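Local coordinates for secreted protein ASP-2 (Necator americanus, PDB 1U53) that is of uncertain molecular function but belongs to the pathogenesis-related-1 (CAP) family and is a vaccine antigen for human hookworm infection, at residues R17-E22 and K99-A104; M23-R28 and K51-D56; K46-K51 and I174-E179; H134-V139 and A166-G171. One frame throughout, in Å; residues are numbered along the deposited sequence.

Contact 1 (R17-E22 and K99-A104); sequences RQKFLE and KAAEQA
K19 and E102 meet through a water molecule: it accepts from K19 NZ at 2.7 Å and donates to E102 OE2 in a weak bond. The two charged ends do not touch directly, K19 NZ lying 4.6 Å from E102 OE2, so their attraction is probably modest; E102 also has a long, weak ion pair with K106. The lysine reaches the glutamate with its CG anti to the backbone N (chi1 -175°) and a bend at the next bond. This puts its CE across the E102 chain, 3.8 Å from E102 CG, while K19 CG rests on the A101 methyl. Beyond the charged pair the contact turns apolar. A101 CB sits over the centre of the F20 ring, 3.4 Å from the ring centroid and 12° off the normal, a close CH-pi contact. Segments 17-22 and 99-104, from helices 14-32 and 97-109, run nearly parallel, crossing at -20° with axes 8.5 Å apart; the alanine is small enough to let the ring lie flat on the neighbouring backbone, F20 CZ standing 3.4 Å from A101 CA. Both helices lie on the same face of the central sheet of the alpha-beta-alpha sandwich known from CAP proteins, and F20 reaches past its partner to L146, C148, V150, V159 and C161 of the sheet. A104 CB meets the ring at its edge, 4.4 Å from F20 CE1, and itself touches V159 and F88.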
loop_
_atom_site.group_PDB
_atom_site.type_symbol
_atom_site.label_atom_id
_atom_site.label_comp_id
_atom_site.label_asym_id
_atom_site.label_seq_id
_atom_site.Cartn_x
_atom_site.Cartn_y
_atom_site.Cartn_z
ATOM N N ARG A 17 4.614 -7.361 10.346
ATOM C CA ARG A 17 3.324 -7.540 9.701
ATOM C C ARG A 17 2.375 -6.513 10.277
ATOM O O ARG A 17 1.622 -5.880 9.533
ATOM C CB ARG A 17 2.764 -8.928 10.001
ATOM C CG ARG A 17 3.587 -10.056 9.463
ATOM C CD ARG A 17 2.867 -11.405 9.742
ATOM N NE ARG A 17 3.565 -12.475 9.026
ATOM C CZ ARG A 17 4.213 -13.470 9.606
ATOM N NH1 ARG A 17 4.162 -13.615 10.927
ATOM N NH2 ARG A 17 4.824 -14.388 8.881
ATOM N N GLN A 18 2.381 -6.335 11.602
ATOM C CA GLN A 18 1.502 -5.355 12.222
ATOM C C GLN A 18 1.825 -3.964 11.742
ATOM O O GLN A 18 0.922 -3.182 11.467
ATOM C CB GLN A 18 1.618 -5.430 13.749
ATOM C CG GLN A 18 1.009 -6.737 14.269
ATOM C CD GLN A 18 1.063 -6.869 15.793
ATOM O OE1 GLN A 18 1.826 -6.178 16.471
ATOM N NE2 GLN A 18 0.246 -7.762 16.329
ATOM N N LYS A 19 3.114 -3.659 11.602
ATOM C CA LYS A 19 3.494 -2.310 11.171
ATOM C C LYS A 19 2.977 -2.040 9.779
ATOM O O LYS A 19 2.392 -0.990 9.507
ATOM C CB LYS A 19 5.016 -2.135 11.260
ATOM C CG LYS A 19 5.522 -0.737 10.947
ATOM C CD LYS A 19 4.983 0.246 11.979
ATOM C CE LYS A 19 5.545 1.617 11.822
ATOM N NZ LYS A 19 4.792 2.537 12.753
ATOM N N PHE A 20 3.145 -3.012 8.893
ATOM C CA PHE A 20 2.662 -2.813 7.512
ATOM C C PHE A 20 1.158 -2.571 7.482
ATOM O O PHE A 20 0.690 -1.628 6.879
ATOM C CB PHE A 20 2.964 -4.043 6.633
ATOM C CG PHE A 20 4.320 -4.012 5.993
ATOM C CD1 PHE A 20 4.690 -2.965 5.140
ATOM C CD2 PHE A 20 5.240 -5.010 6.249
ATOM C CE1 PHE A 20 6.006 -2.949 4.531
ATOM C CE2 PHE A 20 6.527 -5.001 5.628
ATOM C CZ PHE A 20 6.884 -3.965 4.791
ATOM N N LEU A 21 0.388 -3.428 8.168
ATOM C CA LEU A 21 -1.052 -3.289 8.110
ATOM C C LEU A 21 -1.519 -1.979 8.796
ATOM O O LEU A 21 -2.335 -1.220 8.242
ATOM C CB LEU A 21 -1.727 -4.493 8.795
ATOM C CG LEU A 21 -3.242 -4.461 8.647
ATOM C CD1 LEU A 21 -3.719 -4.639 7.162
ATOM C CD2 LEU A 21 -3.878 -5.492 9.543
ATOM N N GLU A 22 -0.993 -1.691 9.985
ATOM C CA GLU A 22 -1.434 -0.453 10.679
ATOM C C GLU A 22 -1.093 0.820 9.913
ATOM O O GLU A 22 -1.945 1.728 9.818
ATOM C CB GLU A 22 -0.806 -0.414 12.071
ATOM C CG GLU A 22 -1.415 -1.533 12.895
ATOM C CD GLU A 22 -0.775 -1.697 14.227
ATOM O OE1 GLU A 22 0.039 -0.817 14.589
ATOM O OE2 GLU A 22 -1.089 -2.725 14.891
ATOM N N LYS A 99 11.244 -1.776 11.284
ATOM C CA LYS A 99 11.776 -0.477 10.849
ATOM C C LYS A 99 11.759 -0.391 9.302
ATOM O O LYS A 99 11.450 0.668 8.717
ATOM C CB LYS A 99 13.207 -0.220 11.381
ATOM C CG LYS A 99 13.780 1.132 10.886
ATOM C CD LYS A 99 15.171 1.389 11.463
ATOM C CE LYS A 99 15.815 2.600 10.750
ATOM N NZ LYS A 99 17.278 2.715 11.032
ATOM N N ALA A 100 12.116 -1.501 8.639
ATOM C CA ALA A 100 12.083 -1.518 7.150
ATOM C C ALA A 100 10.625 -1.355 6.661
ATOM O O ALA A 100 10.382 -0.660 5.692
ATOM C CB ALA A 100 12.656 -2.820 6.649
ATOM N N ALA A 101 9.677 -1.950 7.368
ATOM C CA ALA A 101 8.266 -1.800 6.998
ATOM C C ALA A 101 7.858 -0.322 7.067
ATOM O O ALA A 101 7.119 0.193 6.220
ATOM C CB ALA A 101 7.402 -2.636 7.951
ATOM N N GLU A 102 8.324 0.355 8.117
ATOM C CA GLU A 102 8.001 1.750 8.319
ATOM C C GLU A 102 8.615 2.571 7.207
ATOM O O GLU A 102 7.961 3.433 6.606
ATOM C CB GLU A 102 8.607 2.203 9.652
ATOM C CG GLU A 102 8.208 3.621 10.026
ATOM C CD GLU A 102 8.755 3.975 11.390
ATOM O OE1 GLU A 102 9.440 3.107 11.984
ATOM O OE2 GLU A 102 8.473 5.085 11.872
ATOM N N GLN A 103 9.870 2.287 6.895
ATOM C CA GLN A 103 10.555 3.096 5.867
ATOM C C GLN A 103 9.932 2.911 4.500
ATOM O O GLN A 103 9.783 3.865 3.717
ATOM C CB GLN A 103 12.022 2.717 5.815
ATOM C CG GLN A 103 12.770 3.080 7.065
ATOM C CD GLN A 103 14.281 3.239 6.802
ATOM O OE1 GLN A 103 14.798 2.874 5.734
ATOM N NE2 GLN A 103 14.990 3.781 7.803
ATOM N N ALA A 104 9.572 1.666 4.187
ATOM C CA ALA A 104 8.980 1.399 2.863
ATOM C C ALA A 104 7.651 2.087 2.723
ATOM O O ALA A 104 7.350 2.727 1.714
ATOM C CB ALA A 104 8.799 -0.094 2.656
HETATM O O HOH W 1 5.791 5.005 12.286
#

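Contact 2 (M23-R28 and K51-D56). Unlike the reference sequence in segment 23-28: M23 (reference Leu).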
loop_
_atom_site.group_PDB
_atom_site.type_symbol
_atom_site.label_atom_id
_atom_site.label_comp_id
_atom_site.label_asym_id
_atom_site.label_seq_id
_atom_site.Cartn_x
_atom_site.Cartn_y
_atom_site.Cartn_z
ATOM N N MET A 23 0.124 0.882 9.371
ATOM C CA MET A 23 0.568 2.015 8.557
ATOM C C MET A 23 -0.306 2.141 7.335
ATOM O O MET A 23 -0.719 3.225 6.958
ATOM C CB MET A 23 1.991 1.832 8.043
ATOM C CG MET A 23 2.997 1.805 9.048
ATOM S SD MET A 23 4.084 3.235 9.084
ATOM C CE MET A 23 4.053 4.239 7.686
ATOM N N HIS A 24 -0.595 1.020 6.669
ATOM C CA HIS A 24 -1.481 1.166 5.498
ATOM C C HIS A 24 -2.854 1.693 5.854
ATOM O O HIS A 24 -3.391 2.600 5.184
ATOM C CB HIS A 24 -1.611 -0.143 4.717
ATOM C CG HIS A 24 -0.482 -0.377 3.747
ATOM N ND1 HIS A 24 0.793 -0.744 4.127
ATOM C CD2 HIS A 24 -0.471 -0.322 2.391
ATOM C CE1 HIS A 24 1.553 -0.872 3.047
ATOM N NE2 HIS A 24 0.800 -0.620 1.980
ATOM N N ASN A 25 -3.461 1.132 6.908
ATOM C CA ASN A 25 -4.816 1.602 7.265
ATOM C C ASN A 25 -4.822 3.014 7.820
ATOM O O ASN A 25 -5.736 3.799 7.526
ATOM C CB ASN A 25 -5.501 0.648 8.206
ATOM C CG ASN A 25 -6.039 -0.543 7.475
ATOM O OD1 ASN A 25 -6.497 -0.407 6.353
ATOM N ND2 ASN A 25 -5.945 -1.726 8.089
ATOM N N SER A 26 -3.778 3.352 8.562
ATOM C CA SER A 26 -3.625 4.715 9.076
ATOM C C SER A 26 -3.579 5.745 7.935
ATOM O O SER A 26 -4.217 6.770 7.985
ATOM C CB SER A 26 -2.294 4.808 9.823
ATOM O OG SER A 26 -2.025 6.137 10.269
ATOM N N LEU A 27 -2.750 5.479 6.946
ATOM C CA LEU A 27 -2.541 6.419 5.864
ATOM C C LEU A 27 -3.754 6.440 4.941
ATOM O O LEU A 27 -4.149 7.533 4.474
ATOM C CB LEU A 27 -1.254 6.027 5.117
ATOM C CG LEU A 27 0.018 6.238 5.944
ATOM C CD1 LEU A 27 1.242 5.573 5.314
ATOM C CD2 LEU A 27 0.296 7.722 6.105
ATOM N N ARG A 28 -4.359 5.269 4.683
ATOM C CA ARG A 28 -5.669 5.296 3.983
ATOM C C ARG A 28 -6.644 6.193 4.712
ATOM O O ARG A 28 -7.423 6.935 4.084
ATOM C CB ARG A 28 -6.212 3.860 3.848
ATOM C CG ARG A 28 -5.381 3.126 2.836
ATOM C CD ARG A 28 -5.625 1.600 2.856
ATOM N NE ARG A 28 -6.948 1.206 2.318
ATOM C CZ ARG A 28 -7.204 0.961 1.026
ATOM N NH1 ARG A 28 -6.264 1.104 0.082
ATOM N NH2 ARG A 28 -8.428 0.593 0.672
ATOM N N LYS A 51 -11.797 1.518 1.833
ATOM C CA LYS A 51 -11.983 0.270 2.557
ATOM C C LYS A 51 -10.786 -0.018 3.472
ATOM O O LYS A 51 -9.632 0.302 3.137
ATOM C CB LYS A 51 -12.241 -0.880 1.565
ATOM C CG LYS A 51 -13.412 -0.563 0.601
ATOM C CD LYS A 51 -13.912 -1.846 -0.101
ATOM C CE LYS A 51 -15.277 -1.598 -0.831
ATOM N NZ LYS A 51 -15.573 -2.797 -1.670
ATOM N N THR A 52 -11.103 -0.610 4.619
ATOM C CA THR A 52 -10.064 -1.153 5.516
ATOM C C THR A 52 -9.381 -2.366 4.874
ATOM O O THR A 52 -10.064 -3.271 4.325
ATOM C CB THR A 52 -10.726 -1.589 6.848
ATOM O OG1 THR A 52 -11.393 -0.474 7.441
ATOM C CG2 THR A 52 -9.679 -2.011 7.839
ATOM N N MET A 53 -8.051 -2.418 4.988
ATOM C CA MET A 53 -7.290 -3.592 4.592
ATOM C C MET A 53 -7.166 -4.616 5.733
ATOM O O MET A 53 -7.201 -4.280 6.930
ATOM C CB MET A 53 -5.865 -3.239 4.139
ATOM C CG MET A 53 -5.797 -2.494 2.831
ATOM S SD MET A 53 -4.104 -1.969 2.538
ATOM C CE MET A 53 -4.153 -1.660 0.780
ATOM N N ALA A 54 -7.069 -5.889 5.329
ATOM C CA ALA A 54 -6.778 -6.988 6.245
ATOM C C ALA A 54 -5.487 -7.639 5.778
ATOM O O ALA A 54 -5.209 -7.668 4.583
ATOM C CB ALA A 54 -7.878 -8.058 6.203
ATOM N N TYR A 55 -4.756 -8.222 6.708
ATOM C CA TYR A 55 -3.513 -8.930 6.378
ATOM C C TYR A 55 -3.857 -10.297 5.824
ATOM O O TYR A 55 -4.842 -10.936 6.253
ATOM C CB TYR A 55 -2.579 -9.064 7.598
ATOM C CG TYR A 55 -1.131 -9.227 7.155
ATOM C CD1 TYR A 55 -0.369 -8.109 6.765
ATOM C CD2 TYR A 55 -0.549 -10.495 7.033
ATOM C CE1 TYR A 55 0.968 -8.267 6.300
ATOM C CE2 TYR A 55 0.778 -10.658 6.576
ATOM C CZ TYR A 55 1.517 -9.551 6.199
ATOM O OH TYR A 55 2.801 -9.704 5.715
ATOM N N ASP A 56 -3.105 -10.744 4.825
ATOM C CA ASP A 56 -3.480 -12.036 4.168
ATOM C C ASP A 56 -2.194 -12.845 3.999
ATOM O O ASP A 56 -1.270 -12.415 3.276
ATOM C CB ASP A 56 -4.096 -11.726 2.805
ATOM C CG ASP A 56 -4.483 -12.964 2.026
ATOM O OD1 ASP A 56 -3.778 -13.971 2.087
ATOM O OD2 ASP A 56 -5.516 -12.945 1.326
#
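Segment 51-56 passes the helix segment 23-28 as an extended chain, closest where the CA atoms of N25 and T52 stand 6.2 Å apart, before it becomes strand 54-55. The N25 carboxamide turns its whole polar end to the backbone of M53. N25 OD1 accepts from M53 N at 2.9 Å, in the carbonyl plane on a lone pair, and N25 ND2 donates to M53 O at 3.1 Å with the acceptor close to the amide plane; both bonds are nearly straight. Two bonds to one residue fix the rotation of the amide, and N25 CG also packs against the T52 CG2 methyl. One helical turn on, R28 grips a single acceptor side-on: NE at 2.9 Å and NH2 at 2.8 Å both point to K51 O within the guanidinium plane, NE nearly along the C=O axis. A bend at chi3 (71°) turns the guanidinium to this carbonyl. The M53 chain, extended beyond CG, runs across R28 at about a right angle, with CG over one guanidinium face and CE 3.5 Å from R28 NH1. Its SD reaches the root of H24, 3.8 Å from H24 CB. R28 NH1 continues to the carbonyls of M138 and W140, and H24 NE2 to Y163 OH. Helix 14-32 is thus tied to the end of helix 133-138 and to strand 157-164, while A54 and D56 bond to strand 145-152, where strand 54-55 forms the sheet edge.

Contact 3 (K46-K51 and I174-E179)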
loop_
_atom_site.group_PDB
_atom_site.type_symbol
_atom_site.label_atom_id
_atom_site.label_comp_id
_atom_site.label_asym_id
_atom_site.label_seq_id
_atom_site.Cartn_x
_atom_site.Cartn_y
_atom_site.Cartn_z
ATOM N N LYS A 46 -11.284 14.009 0.031
ATOM C CA LYS A 46 -11.902 13.024 0.925
ATOM C C LYS A 46 -12.469 11.885 0.109
ATOM O O LYS A 46 -12.890 12.071 -1.050
ATOM C CB LYS A 46 -13.012 13.643 1.788
ATOM C CG LYS A 46 -12.462 14.735 2.710
ATOM C CD LYS A 46 -13.597 15.478 3.457
ATOM C CE LYS A 46 -12.982 16.556 4.371
ATOM N NZ LYS A 46 -14.024 17.302 5.118
ATOM N N ALA A 47 -12.498 10.712 0.737
ATOM C CA ALA A 47 -12.874 9.466 0.064
ATOM C C ALA A 47 -14.193 9.035 0.660
ATOM O O ALA A 47 -14.300 8.954 1.903
ATOM C CB ALA A 47 -11.821 8.389 0.299
ATOM N N ALA A 48 -15.139 8.657 -0.202
ATOM C CA ALA A 48 -16.504 8.328 0.254
ATOM C C ALA A 48 -16.635 6.916 0.823
ATOM O O ALA A 48 -17.601 6.624 1.545
ATOM C CB ALA A 48 -17.495 8.473 -0.916
ATOM N N LYS A 49 -15.711 6.028 0.453
ATOM C CA LYS A 49 -15.812 4.606 0.834
ATOM C C LYS A 49 -14.449 3.919 0.784
ATOM O O LYS A 49 -14.252 2.869 0.106
ATOM C CB LYS A 49 -16.841 3.854 -0.018
ATOM C CG LYS A 49 -16.611 3.873 -1.522
ATOM C CD LYS A 49 -17.776 3.123 -2.255
ATOM C CE LYS A 49 -17.801 1.644 -1.879
ATOM N NZ LYS A 49 -18.894 0.902 -2.694
ATOM N N MET A 50 -13.474 4.525 1.467
ATOM C CA MET A 50 -12.145 3.911 1.506
ATOM C C MET A 50 -12.189 2.661 2.395
ATOM O O MET A 50 -12.548 2.732 3.589
ATOM C CB MET A 50 -11.164 4.943 2.076
ATOM C CG MET A 50 -9.747 4.449 2.192
ATOM S SD MET A 50 -8.918 4.218 0.602
ATOM C CE MET A 50 -8.602 5.911 0.090
ATOM N N LYS A 51 -11.797 1.518 1.833
ATOM C CA LYS A 51 -11.983 0.270 2.557
ATOM C C LYS A 51 -10.786 -0.018 3.472
ATOM O O LYS A 51 -9.632 0.302 3.137
ATOM C CB LYS A 51 -12.241 -0.880 1.565
ATOM C CG LYS A 51 -13.412 -0.563 0.601
ATOM C CD LYS A 51 -13.912 -1.846 -0.101
ATOM C CE LYS A 51 -15.277 -1.598 -0.831
ATOM N NZ LYS A 51 -15.573 -2.797 -1.670
ATOM N N ILE A 174 -8.628 6.131 -8.496
ATOM C CA ILE A 174 -7.950 5.537 -7.329
ATOM C C ILE A 174 -8.953 5.259 -6.210
ATOM O O ILE A 174 -8.952 4.200 -5.571
ATOM C CB ILE A 174 -6.865 6.504 -6.792
ATOM C CG1 ILE A 174 -5.793 6.832 -7.882
ATOM C CG2 ILE A 174 -6.217 5.917 -5.507
ATOM C CD1 ILE A 174 -5.141 8.238 -7.626
ATOM N N TYR A 175 -9.794 6.247 -5.933
ATOM C CA TYR A 175 -10.938 6.025 -5.050
ATOM C C TYR A 175 -12.048 6.992 -5.445
ATOM O O TYR A 175 -11.799 7.958 -6.165
ATOM C CB TYR A 175 -10.538 6.207 -3.566
ATOM C CG TYR A 175 -9.859 7.518 -3.186
ATOM C CD1 TYR A 175 -10.615 8.642 -2.827
ATOM C CD2 TYR A 175 -8.446 7.648 -3.184
ATOM C CE1 TYR A 175 -10.002 9.864 -2.457
ATOM C CE2 TYR A 175 -7.831 8.861 -2.809
ATOM C CZ TYR A 175 -8.608 9.957 -2.465
ATOM O OH TYR A 175 -8.000 11.119 -2.125
ATOM N N GLU A 176 -13.256 6.695 -4.974
ATOM C CA GLU A 176 -14.433 7.557 -5.126
ATOM C C GLU A 176 -14.375 8.730 -4.167
ATOM O O GLU A 176 -14.228 8.528 -2.979
ATOM C CB GLU A 176 -15.699 6.736 -4.837
ATOM C CG GLU A 176 -16.970 7.564 -4.891
ATOM C CD GLU A 176 -18.260 6.755 -4.814
ATOM O OE1 GLU A 176 -18.253 5.504 -4.968
ATOM O OE2 GLU A 176 -19.318 7.388 -4.591
ATOM N N LYS A 177 -14.555 9.953 -4.672
ATOM C CA LYS A 177 -14.521 11.152 -3.806
ATOM C C LYS A 177 -15.863 11.401 -3.123
ATOM O O LYS A 177 -16.924 11.209 -3.722
ATOM C CB LYS A 177 -14.176 12.405 -4.626
ATOM C CG LYS A 177 -12.748 12.331 -5.221
ATOM C CD LYS A 177 -12.323 13.638 -5.908
ATOM C CE LYS A 177 -12.951 13.867 -7.256
ATOM N NZ LYS A 177 -12.503 15.301 -7.667
ATOM N N GLY A 178 -15.811 11.872 -1.894
ATOM C CA GLY A 178 -16.978 12.357 -1.196
ATOM C C GLY A 178 -16.717 12.325 0.298
ATOM O O GLY A 178 -15.626 11.920 0.737
ATOM N N GLU A 179 -17.703 12.745 1.086
ATOM C CA GLU A 179 -17.510 12.786 2.543
ATOM C C GLU A 179 -17.234 11.394 3.059
ATOM O O GLU A 179 -17.819 10.455 2.571
ATOM C CB GLU A 179 -18.750 13.360 3.244
ATOM C CG GLU A 179 -18.892 14.861 3.099
ATOM C CD GLU A 179 -17.710 15.619 3.712
ATOM O OE1 GLU A 179 -17.142 15.147 4.719
ATOM O OE2 GLU A 179 -17.345 16.681 3.170
HETATM O O HOH W 2 -13.658 6.223 -1.525
#
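The Y175 ring is met from one side by two residues of segment 46-51. M50 comes over the face, its CE 4.1 Å from the ring centroid and 28° off the normal, a CH-pi contact made possible by bends at chi2 and chi3 that curl the methionine back. The A47 methyl approaches obliquely, its CB 3.4 Å from Y175 CD1, and K46 O lies at the ring edge, near its plane. Y175 CG sits between the backbone N and the carbonyl carbon (chi1 54°), which sets the ring against A47 and M50, and its hydroxyl bonds to P45 O. On the outer side K46 and E179 lie side by side, pointing the same way, and end in a long salt bridge, K46 NZ to E179 OE1 at 3.8 Å. K49 crosses E176 obliquely, its CD 3.6 Å from E176 OE1; the carboxylate's stronger partner is K183. The backbones are joined at one antiparallel bridge, A47 with K177, a non-hydrogen-bonded pair flanked by two bonds: G178 N to K46 O at 3.0 Å, the donor standing above the carbonyl plane, and A48 N to E176 O at 2.9 Å. E176 O takes a second bond from a water that also accepts from K49 N. Two loops far apart in sequence are thereby laced together beside helix 14-32, which A47 and M50 touch. The hydrogen bonds across the contact run between backbone atoms and involve no side chain; the charged ends at the margin, one pair a long salt bridge, probably add a modest attraction.

Contact 4 (H134-V139 and A166-G171)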
loop_
_atom_site.group_PDB
_atom_site.type_symbol
_atom_site.label_atom_id
_atom_site.label_comp_id
_atom_site.label_asym_id
_atom_site.label_seq_id
_atom_site.Cartn_x
_atom_site.Cartn_y
_atom_site.Cartn_z
ATOM N N HIS A 134 3.264 4.016 -6.435
ATOM C CA HIS A 134 3.327 3.267 -5.174
ATOM C C HIS A 134 2.277 3.823 -4.212
ATOM O O HIS A 134 1.591 3.074 -3.532
ATOM C CB HIS A 134 4.714 3.338 -4.529
ATOM C CG HIS A 134 5.820 2.858 -5.412
ATOM N ND1 HIS A 134 6.676 3.727 -6.061
ATOM C CD2 HIS A 134 6.217 1.610 -5.751
ATOM C CE1 HIS A 134 7.557 3.026 -6.763
ATOM N NE2 HIS A 134 7.289 1.741 -6.604
ATOM N N TYR A 135 2.177 5.149 -4.091
ATOM C CA TYR A 135 1.089 5.759 -3.335
ATOM C C TYR A 135 -0.294 5.322 -3.783
ATOM O O TYR A 135 -1.125 4.943 -2.933
ATOM C CB TYR A 135 1.209 7.310 -3.402
ATOM C CG TYR A 135 -0.073 8.014 -2.985
ATOM C CD1 TYR A 135 -0.416 8.131 -1.657
ATOM C CD2 TYR A 135 -0.962 8.504 -3.944
ATOM C CE1 TYR A 135 -1.585 8.760 -1.268
ATOM C CE2 TYR A 135 -2.140 9.132 -3.562
ATOM C CZ TYR A 135 -2.441 9.232 -2.235
ATOM O OH TYR A 135 -3.598 9.841 -1.854
ATOM N N THR A 136 -0.554 5.364 -5.086
ATOM C CA THR A 136 -1.923 5.083 -5.555
ATOM C C THR A 136 -2.303 3.633 -5.233
ATOM O O THR A 136 -3.466 3.327 -5.005
ATOM C CB THR A 136 -2.092 5.362 -7.071
ATOM O OG1 THR A 136 -1.126 4.585 -7.799
ATOM C CG2 THR A 136 -1.866 6.804 -7.354
ATOM N N GLN A 137 -1.322 2.717 -5.234
ATOM C CA GLN A 137 -1.650 1.366 -4.806
ATOM C C GLN A 137 -1.952 1.294 -3.285
ATOM O O GLN A 137 -2.855 0.594 -2.859
ATOM C CB GLN A 137 -0.566 0.359 -5.251
ATOM C CG GLN A 137 -0.811 -1.059 -4.764
ATOM C CD GLN A 137 -2.126 -1.707 -5.296
ATOM O OE1 GLN A 137 -3.215 -1.614 -4.657
ATOM N NE2 GLN A 137 -2.013 -2.417 -6.411
ATOM N N MET A 138 -1.214 2.059 -2.467
ATOM C CA MET A 138 -1.464 1.975 -1.040
ATOM C C MET A 138 -2.892 2.429 -0.731
ATOM O O MET A 138 -3.497 1.913 0.198
ATOM C CB MET A 138 -0.511 2.888 -0.258
ATOM C CG MET A 138 0.868 2.283 -0.132
ATOM S SD MET A 138 1.955 3.342 0.893
ATOM C CE MET A 138 1.297 2.902 2.523
ATOM N N VAL A 139 -3.394 3.459 -1.436
ATOM C CA VAL A 139 -4.724 3.989 -1.130
ATOM C C VAL A 139 -5.809 3.624 -2.153
ATOM O O VAL A 139 -6.832 4.303 -2.232
ATOM C CB VAL A 139 -4.703 5.534 -0.914
ATOM C CG1 VAL A 139 -3.681 5.924 0.241
ATOM C CG2 VAL A 139 -4.337 6.289 -2.229
ATOM N N ALA A 166 -5.742 -6.287 -7.198
ATOM C CA ALA A 166 -4.740 -5.332 -7.703
ATOM C C ALA A 166 -5.307 -3.928 -7.939
ATOM O O ALA A 166 -6.439 -3.775 -8.424
ATOM C CB ALA A 166 -4.101 -5.823 -8.996
ATOM N N GLY A 167 -4.515 -2.912 -7.605
ATOM C CA GLY A 167 -4.911 -1.535 -7.932
ATOM C C GLY A 167 -4.219 -1.074 -9.194
ATOM O O GLY A 167 -3.800 -1.908 -10.010
ATOM N N ASN A 168 -4.161 0.235 -9.384
ATOM C CA ASN A 168 -3.443 0.842 -10.525
ATOM C C ASN A 168 -3.948 0.336 -11.869
ATOM O O ASN A 168 -3.155 0.085 -12.792
ATOM C CB ASN A 168 -1.958 0.594 -10.388
ATOM C CG ASN A 168 -1.359 1.413 -9.262
ATOM O OD1 ASN A 168 -2.078 2.188 -8.630
ATOM N ND2 ASN A 168 -0.060 1.289 -9.051
ATOM N N MET A 169 -5.261 0.206 -11.959
ATOM C CA MET A 169 -5.919 -0.140 -13.220
ATOM C C MET A 169 -6.016 1.112 -14.087
ATOM O O MET A 169 -6.572 2.142 -13.676
ATOM C CB MET A 169 -7.278 -0.778 -12.913
ATOM C CG MET A 169 -7.122 -2.111 -12.150
ATOM S SD MET A 169 -8.581 -3.187 -12.085
ATOM C CE MET A 169 -9.699 -1.901 -11.549
ATOM N N MET A 170 -5.404 1.044 -15.273
ATOM C CA MET A 170 -5.323 2.168 -16.198
ATOM C C MET A 170 -6.696 2.762 -16.455
ATOM O O MET A 170 -7.661 2.050 -16.732
ATOM C CB MET A 170 -4.656 1.710 -17.517
ATOM C CG MET A 170 -4.419 2.798 -18.571
ATOM S SD MET A 170 -3.530 2.172 -20.047
ATOM C CE MET A 170 -4.786 1.174 -20.792
ATOM N N GLY A 171 -6.788 4.080 -16.312
ATOM C CA GLY A 171 -8.022 4.771 -16.647
ATOM C C GLY A 171 -9.094 4.784 -15.569
ATOM O O GLY A 171 -10.109 5.465 -15.731
#
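The N168 carboxamide faces T136 and Q137 with its polar end: OD1 meets the T136 hydroxyl, and ND2 lies 3.9 Å from Q137 CB and bonds to G133 O. Among the flat groups of the helix segment, the Y135 ring has V139 CG2 over one face, 3.5 Å above its plane and offset toward the rim, and meets F109 edge-to-face, while the H134 imidazole stacks with W108. Across the contact T136 OG1 donates to N168 OD1 at 2.7 Å, tilted 32° from the carbonyl plane. The hydroxyl sits between the backbone N and the carbonyl carbon (chi1 57°), the crowded position, which aims it at the loop; the threonine and asparagine side chains cross at about a right angle. In sequence this contact brings together two CAP-family signatures: residues 133-140, GHYTQMVW, hold the helix segment, and the motif running from strand 157-164 into the loop ends at N168 and M169. N168 takes a left-handed helical backbone conformation (phi 57°), and its amide, held at both ends by the first turn of helix 133-138, fixes the loop where the chain leaves the sheet. Q137 bends at chi2 and brings the end of its side chain up to the G167 backbone, Q137 CD 3.5 Å from G167 N. On the helix side away from the loop, H134 ND1 bonds to E111, a His-Glu pair probably belonging to the cluster of histidines and glutamates that lines the central cavity of CAP proteins. M138 and V139 pack on helices 14-32 and 97-109.

Overall arrangement
From the N terminus, helix 14-32 enters two contacts in turn. Contact 1 ties its first half to helix 97-109 and closes the longer loop; contact 2, on its second half, ties it to the chain entering strand 54-55 and closes a short loop within that span. Contact 3 starts at 46-51, shares K51 with contact 2 and reaches forward to 174-179, so it crosses both earlier contacts. Contact 4 lies within its span, joining helix 133-138 to the loop after strand 157-164, in series with contacts 1 and 2. R28 of contact 2 probably bonds to M138 of contact 4, and M50 and I174 of contact 3 pack on V139, linking helices and sheet edge to loops after strand 157-164.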